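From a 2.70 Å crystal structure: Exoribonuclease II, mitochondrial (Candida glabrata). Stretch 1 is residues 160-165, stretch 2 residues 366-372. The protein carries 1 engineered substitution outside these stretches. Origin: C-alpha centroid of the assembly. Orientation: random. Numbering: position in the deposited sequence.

Stretch 1 160-165: QDSRGS
Stretch 2 (366-372) SGISSVE

Residues 160-165 form an irregular segment that begins where a helix ends: Gln160 is the first residue to leave helical angles (phi/psi -50/146). Asp161 (-116/130) opens a type I beta turn that closes at Gly164, with Ser162 (-58/-19) and Arg163 (-94/-24) at its corners; Gly164 is fully extended (174/180), and Ser165 (-56/138) continues the chain. In the second stretch, Gly367 (136/-154) adopts angles at which a CB would be jammed against the preceding carbonyl oxygen, so the backbone itself calls for glycine. Ile368 follows at -95/-44, and residues 369-372 are helical. The Ile368 carbonyl O accepts from Glu372 N (3.1 Å) and, weakly, from Val371 N (3.1 Å).

The backbones come nearest at Arg163 and Gly367, whose CA atoms lie 5.1 Å apart. Here Gly367 CA directs a CA-H...O contact at Arg163 O (3.6 Å, 162° at the hydrogen). No conventional hydrogen bond crosses between the stretches, and the 252 Å² they bury is mainly packing.

Ile368 is the centre of that packing. Its CA-to-CB bond points sideways, but the m,t rotamer brings the end of the side chain nearer the turn: Ile368 CG1 lies 3.6 Å from Arg163 CB and 3.9 Å from Gly164 N, while Ile368 CD1 approaches Asp161 OD2 at 3.0 Å, a tight apolar-to-carboxylate contact.

Asp161 (chi1 t, chi2 -20°) braces the turn, its OD1 accepting from Arg163 N (3.2 Å, 154°). Asp161 OD2 lies 3.0 Å from Arg163 NH2 in a salt bridge of charges alone, since the oxygen sits well out of the guanidinium plane. The Arg163 CA-to-CB bond points toward the second stretch, and the side chain has chi1-chi3 m, t, m and chi4 -119°, with Ile368 CG1 at its guanidinium edge. Arg163 CD meets Val371 CG2 at 4.4 Å; the Val371 CA-to-CB bond also points toward the first stretch, with chi1 t.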

# COMPACT_ATOMS: atom_id res chain seq x y z
N GLN A 160 15.93 -11.07 14.58
CA GLN A 160 16.88 -10.20 13.90
C GLN A 160 17.61 -10.97 12.80
O GLN A 160 17.85 -12.17 12.91
CB GLN A 160 17.87 -9.64 14.94
CG GLN A 160 18.92 -8.67 14.44
CD GLN A 160 20.32 -9.22 14.60
OE1 GLN A 160 20.48 -10.43 14.70
NE2 GLN A 160 21.34 -8.35 14.64
N ASP A 161 17.93 -10.27 11.71
CA ASP A 161 18.90 -10.74 10.73
C ASP A 161 20.07 -9.78 10.74
O ASP A 161 19.87 -8.56 10.65
CB ASP A 161 18.30 -10.87 9.33
CG ASP A 161 19.26 -11.57 8.33
OD1 ASP A 161 20.49 -11.62 8.59
OD2 ASP A 161 18.77 -12.13 7.32
N SER A 162 21.27 -10.34 10.85
CA SER A 162 22.48 -9.54 10.96
C SER A 162 22.69 -8.58 9.78
O SER A 162 23.43 -7.60 9.93
CB SER A 162 23.67 -10.48 11.13
OG SER A 162 24.87 -9.79 10.85
N ARG A 163 22.04 -8.82 8.63
CA ARG A 163 22.37 -8.10 7.40
C ARG A 163 21.54 -6.85 7.14
O ARG A 163 22.00 -5.96 6.41
CB ARG A 163 22.25 -9.03 6.18
CG ARG A 163 22.94 -10.38 6.31
CD ARG A 163 22.78 -11.23 5.06
NE ARG A 163 21.40 -11.68 4.91
CZ ARG A 163 21.02 -12.96 4.89
NH1 ARG A 163 21.92 -13.94 4.99
NH2 ARG A 163 19.74 -13.25 4.76
N GLY A 164 20.33 -6.75 7.69
CA GLY A 164 19.53 -5.55 7.50
C GLY A 164 18.13 -5.68 8.09
O GLY A 164 17.74 -6.73 8.61
N SER A 165 17.38 -4.59 7.94
CA SER A 165 16.01 -4.53 8.44
C SER A 165 15.19 -5.68 7.86
O SER A 165 15.31 -5.99 6.68
CB SER A 165 15.39 -3.18 8.05
OG SER A 165 13.98 -3.19 8.11
N SER A 366 24.63 -3.40 -0.38
CA SER A 366 24.74 -4.21 0.82
C SER A 366 23.38 -4.42 1.48
O SER A 366 22.51 -3.56 1.40
CB SER A 366 25.72 -3.58 1.82
N GLY A 367 23.21 -5.57 2.14
CA GLY A 367 21.98 -5.85 2.83
C GLY A 367 21.46 -7.26 2.61
O GLY A 367 22.23 -8.20 2.38
N ILE A 368 20.14 -7.41 2.74
CA ILE A 368 19.46 -8.66 2.43
C ILE A 368 18.91 -8.66 1.01
O ILE A 368 19.02 -9.66 0.30
CB ILE A 368 18.34 -8.90 3.45
CG1 ILE A 368 18.94 -8.97 4.84
CG2 ILE A 368 17.58 -10.18 3.13
CD1 ILE A 368 18.10 -9.68 5.80
N SER A 369 18.29 -7.55 0.60
CA SER A 369 17.78 -7.45 -0.76
C SER A 369 18.92 -7.41 -1.77
O SER A 369 18.73 -7.81 -2.92
CB SER A 369 16.89 -6.22 -0.89
OG SER A 369 17.36 -5.14 -0.09
N SER A 370 20.10 -6.95 -1.36
CA SER A 370 21.24 -7.00 -2.27
C SER A 370 21.71 -8.44 -2.46
O SER A 370 22.21 -8.79 -3.54
CB SER A 370 22.38 -6.14 -1.73
N VAL A 371 21.50 -9.28 -1.45
CA VAL A 371 21.77 -10.71 -1.59
C VAL A 371 20.80 -11.33 -2.58
O VAL A 371 21.17 -12.11 -3.47
CB VAL A 371 21.68 -11.39 -0.21
CG1 VAL A 371 21.62 -12.91 -0.35
CG2 VAL A 371 22.82 -10.94 0.71
N GLU A 372 19.52 -10.99 -2.43
CA GLU A 372 18.48 -11.61 -3.25
C GLU A 372 18.64 -11.25 -4.71
O GLU A 372 18.54 -12.12 -5.58
CB GLU A 372 17.11 -11.20 -2.72
CG GLU A 372 16.89 -11.66 -1.27
CD GLU A 372 15.68 -11.03 -0.60
OE1 GLU A 372 15.19 -9.99 -1.09
OE2 GLU A 372 15.22 -11.59 0.43